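Local coordinates for protein STIV B116 (Sulfolobus turreted icosahedral virus, PDB 2J85) that probably binds DNA as a homodimer, belonging to a protein family found in diverse viruses of crenarchaea, at residues 22-27 against 111-116. Residues are numbered along the deposited sequence; the frame is centred on the assembly and turned at random.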
ATOM      1  N   ILE A  22      -9.051   7.322   5.702  1.00 27.32           N
ATOM      2  CA  ILE A  22      -9.465   5.944   5.836  1.00 27.06           C
ATOM      3  C   ILE A  22      -9.031   5.355   7.164  1.00 26.58           C
ATOM      4  O   ILE A  22      -8.021   5.767   7.756  1.00 26.65           O
ATOM      5  CB  ILE A  22      -8.920   5.083   4.678  1.00 27.43           C
ATOM      6  CG1 ILE A  22      -7.381   5.155   4.600  1.00 28.07           C
ATOM      7  CG2 ILE A  22      -9.565   5.543   3.350  1.00 27.18           C
ATOM      8  CD1 ILE A  22      -6.731   4.115   3.614  1.00 27.73           C
ATOM      9  N   THR A  23      -9.814   4.398   7.633  1.00 25.74           N
ATOM     10  CA  THR A  23      -9.510   3.695   8.833  1.00 25.82           C
ATOM     11  C   THR A  23      -9.154   2.272   8.429  1.00 26.09           C
ATOM     12  O   THR A  23      -9.755   1.684   7.523  1.00 24.48           O
ATOM     13  CB  THR A  23     -10.681   3.774   9.851  1.00 26.56           C
ATOM     14  OG1 THR A  23     -10.856   5.143  10.275  1.00 26.98           O
ATOM     15  CG2 THR A  23     -10.420   2.880  11.065  1.00 25.88           C
ATOM     16  N   ILE A  24      -8.121   1.767   9.096  1.00 27.06           N
ATOM     17  CA  ILE A  24      -7.576   0.451   8.856  1.00 27.50           C
ATOM     18  C   ILE A  24      -7.549  -0.266  10.195  1.00 28.72           C
ATOM     19  O   ILE A  24      -6.951   0.247  11.147  1.00 28.49           O
ATOM     20  CB  ILE A  24      -6.128   0.518   8.300  1.00 26.92           C
ATOM     21  CG1 ILE A  24      -6.090   1.302   6.979  1.00 27.29           C
ATOM     22  CG2 ILE A  24      -5.580  -0.902   8.086  1.00 24.85           C
ATOM     23  CD1 ILE A  24      -4.771   1.966   6.669  1.00 26.46           C
ATOM     24  N   ASP A  25      -8.183  -1.439  10.280  1.00 29.76           N
ATOM     25  CA  ASP A  25      -8.003  -2.305  11.472  1.00 30.74           C
ATOM     26  C   ASP A  25      -7.405  -3.643  11.061  1.00 30.14           C
ATOM     27  O   ASP A  25      -7.572  -4.086   9.939  1.00 28.98           O
ATOM     28  CB  ASP A  25      -9.342  -2.538  12.221  1.00 31.38           C
ATOM     29  CG  ASP A  25      -9.154  -2.833  13.755  1.00 34.10           C
ATOM     30  OD1 ASP A  25      -8.003  -2.969  14.263  1.00 34.14           O
ATOM     31  OD2 ASP A  25     -10.195  -2.922  14.462  1.00 38.17           O
ATOM     32  N   LYS A  26      -6.722  -4.277  12.003  1.00 30.62           N
ATOM     33  CA  LYS A  26      -6.253  -5.657  11.851  1.00 31.14           C
ATOM     34  C   LYS A  26      -7.372  -6.635  12.259  1.00 30.46           C
ATOM     35  O   LYS A  26      -8.048  -6.413  13.255  1.00 31.25           O
ATOM     36  CB  LYS A  26      -5.017  -5.851  12.735  1.00 31.41           C
ATOM     37  CG  LYS A  26      -4.106  -6.970  12.314  1.00 32.83           C
ATOM     38  CD  LYS A  26      -2.824  -6.952  13.129  1.00 35.39           C
ATOM     39  CE  LYS A  26      -1.793  -7.940  12.588  1.00 37.54           C
ATOM     40  NZ  LYS A  26      -2.283  -9.347  12.615  1.00 38.67           N
ATOM     41  N   LEU A  27      -7.589  -7.684  11.473  1.00 30.12           N
ATOM     42  CA  LEU A  27      -8.634  -8.697  11.744  1.00 29.67           C
ATOM     43  C   LEU A  27      -7.990 -10.019  12.122  1.00 29.41           C
ATOM     44  O   LEU A  27      -6.907 -10.335  11.625  1.00 29.53           O
ATOM     45  CB  LEU A  27      -9.500  -8.948  10.509  1.00 29.20           C
ATOM     46  CG  LEU A  27     -10.370  -7.809  10.003  1.00 30.31           C
ATOM     47  CD1 LEU A  27     -11.146  -8.204   8.740  1.00 27.13           C
ATOM     48  CD2 LEU A  27     -11.323  -7.273  11.118  1.00 31.87           C
ATOM     49  N   SER A 111      -1.755 -12.045   7.496  1.00 32.05           N
ATOM     50  CA  SER A 111      -2.473 -11.054   8.278  1.00 29.96           C
ATOM     51  C   SER A 111      -3.700 -10.602   7.496  1.00 27.77           C
ATOM     52  O   SER A 111      -3.741 -10.694   6.266  1.00 26.66           O
ATOM     53  CB  SER A 111      -1.589  -9.843   8.561  1.00 30.19           C
ATOM     54  OG  SER A 111      -0.404 -10.204   9.242  1.00 32.65           O
ATOM     55  N   PHE A 112      -4.693 -10.100   8.225  1.00 25.48           N
ATOM     56  CA  PHE A 112      -5.939  -9.664   7.618  1.00 23.67           C
ATOM     57  C   PHE A 112      -6.242  -8.261   8.070  1.00 22.49           C
ATOM     58  O   PHE A 112      -5.925  -7.891   9.190  1.00 21.06           O
ATOM     59  CB  PHE A 112      -7.097 -10.595   7.995  1.00 23.58           C
ATOM     60  CG  PHE A 112      -6.835 -12.028   7.711  1.00 22.73           C
ATOM     61  CD1 PHE A 112      -6.401 -12.870   8.707  1.00 21.43           C
ATOM     62  CD2 PHE A 112      -7.018 -12.534   6.441  1.00 23.32           C
ATOM     63  CE1 PHE A 112      -6.159 -14.204   8.441  1.00 23.30           C
ATOM     64  CE2 PHE A 112      -6.784 -13.868   6.165  1.00 23.36           C
ATOM     65  CZ  PHE A 112      -6.356 -14.708   7.167  1.00 22.74           C
ATOM     66  N   TYR A 113      -6.822  -7.475   7.167  1.00 22.35           N
ATOM     67  CA  TYR A 113      -7.138  -6.076   7.443  1.00 22.56           C
ATOM     68  C   TYR A 113      -8.446  -5.716   6.815  1.00 23.04           C
ATOM     69  O   TYR A 113      -8.931  -6.370   5.875  1.00 22.70           O
ATOM     70  CB  TYR A 113      -6.055  -5.110   6.946  1.00 22.61           C
ATOM     71  CG  TYR A 113      -4.678  -5.440   7.479  1.00 22.87           C
ATOM     72  CD1 TYR A 113      -3.866  -6.331   6.801  1.00 23.68           C
ATOM     73  CD2 TYR A 113      -4.201  -4.889   8.672  1.00 23.13           C
ATOM     74  CE1 TYR A 113      -2.614  -6.677   7.299  1.00 24.12           C
ATOM     75  CE2 TYR A 113      -2.934  -5.236   9.180  1.00 22.02           C
ATOM     76  CZ  TYR A 113      -2.154  -6.137   8.475  1.00 22.83           C
ATOM     77  OH  TYR A 113      -0.904  -6.534   8.887  1.00 22.66           O
ATOM     78  N   GLU A 114      -9.047  -4.676   7.371  1.00 23.35           N
ATOM     79  CA  GLU A 114     -10.206  -4.102   6.762  1.00 23.53           C
ATOM     80  C   GLU A 114      -9.910  -2.624   6.604  1.00 23.46           C
ATOM     81  O   GLU A 114      -9.388  -2.004   7.532  1.00 24.37           O
ATOM     82  CB  GLU A 114     -11.424  -4.344   7.634  1.00 23.27           C
ATOM     83  CG  GLU A 114     -12.708  -3.881   7.007  1.00 23.45           C
ATOM     84  CD  GLU A 114     -13.904  -4.183   7.869  1.00 26.53           C
ATOM     85  OE1 GLU A 114     -13.731  -4.583   9.060  1.00 27.29           O
ATOM     86  OE2 GLU A 114     -15.026  -4.017   7.348  1.00 26.39           O
ATOM     87  N   VAL A 115     -10.256  -2.068   5.447  1.00 23.01           N
ATOM     88  CA  VAL A 115     -10.039  -0.660   5.183  1.00 22.67           C
ATOM     89  C   VAL A 115     -11.381  -0.088   4.797  1.00 23.65           C
ATOM     90  O   VAL A 115     -12.051  -0.617   3.908  1.00 23.55           O
ATOM     91  CB  VAL A 115      -8.981  -0.446   4.060  1.00 22.70           C
ATOM     92  CG1 VAL A 115      -8.751   1.020   3.768  1.00 19.14           C
ATOM     93  CG2 VAL A 115      -7.676  -1.168   4.446  1.00 21.56           C
ATOM     94  N   TRP A 116     -11.771   0.992   5.478  1.00 24.72           N
ATOM     95  CA  TRP A 116     -12.979   1.736   5.125  1.00 25.45           C
ATOM     96  C   TRP A 116     -12.778   3.248   5.293  1.00 25.71           C
ATOM     97  O   TRP A 116     -11.802   3.699   5.865  1.00 25.38           O
ATOM     98  CB  TRP A 116     -14.179   1.232   5.941  1.00 25.40           C
ATOM     99  CG  TRP A 116     -14.179   1.646   7.364  1.00 25.13           C
ATOM    100  CD1 TRP A 116     -14.744   2.772   7.878  1.00 25.99           C
ATOM    101  CD2 TRP A 116     -13.610   0.944   8.469  1.00 23.98           C
ATOM    102  NE1 TRP A 116     -14.560   2.824   9.241  1.00 25.55           N
ATOM    103  CE2 TRP A 116     -13.852   1.716   9.627  1.00 25.20           C
ATOM    104  CE3 TRP A 116     -12.906  -0.246   8.596  1.00 26.13           C
ATOM    105  CZ2 TRP A 116     -13.435   1.317  10.897  1.00 25.34           C
ATOM    106  CZ3 TRP A 116     -12.473  -0.641   9.878  1.00 26.11           C
ATOM    107  CH2 TRP A 116     -12.742   0.137  10.996  1.00 25.80           C
TER
HETATM  108  O   HOH W   1      -4.330 -10.585  10.902  1.00 40.16           O
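Trp-116 and Leu-27, near the two ends of an antiparallel strand pair, bury the most surface where residues 22-27 run against 111-116. The Trp-116 side chain takes the crowded first torsion, CG between the backbone N and the carbonyl carbon (chi1 74°), which lays the indole alongside Thr-23 of the partner strand. Thr-23 places CG2 anti to its backbone N, so that this methyl sits over one face of the six-membered ring in a CH-pi contact, CG2 lying 3.9 Å from the Trp-116 ring centroid and 3.4 Å from Trp-116 CZ2. OG1 of Thr-23, beside the backbone N, instead hydrogen-bonds Thr-21 of the second subunit. Beneath the indole the two backbones are tied both ways: Thr-23 N gives to Trp-116 O at 2.8 Å and Trp-116 N to Thr-23 O at 3.0 Å, each nearly along the C=O axis. Asp-25 and Glu-114 form the next hydrogen-bonded pair. At the far end Leu-27 crosses Glu-114 obliquely, its CD1 4.0 Å from Glu-114 CB, while its CB rests 3.8 Å from Phe-112 CB; helix 29-41 packs on this face through Phe-32. Leu-27 N gives a straight bond to Phe-112 O (176° at the hydrogen), from above the carbonyl plane, and a water bridges the strands beside it, accepting from Lys-26 NZ and Phe-112 N and donating to Leu-27 O. On the other face the aliphatic part of Lys-26 runs beside the Tyr-113 ring, CG 3.8 Å from Tyr-113 CE2, and Ile-24 CG1 lies 3.9 Å from Val-115 CG2. Strand 110-117 also pairs with strand 80-86, whereas 20-27, outermost in its chain, joins an antiparallel ladder with the second subunit, giving a mixed beta-sheet that continues across the dimer interface, with helix 29-41 against one face.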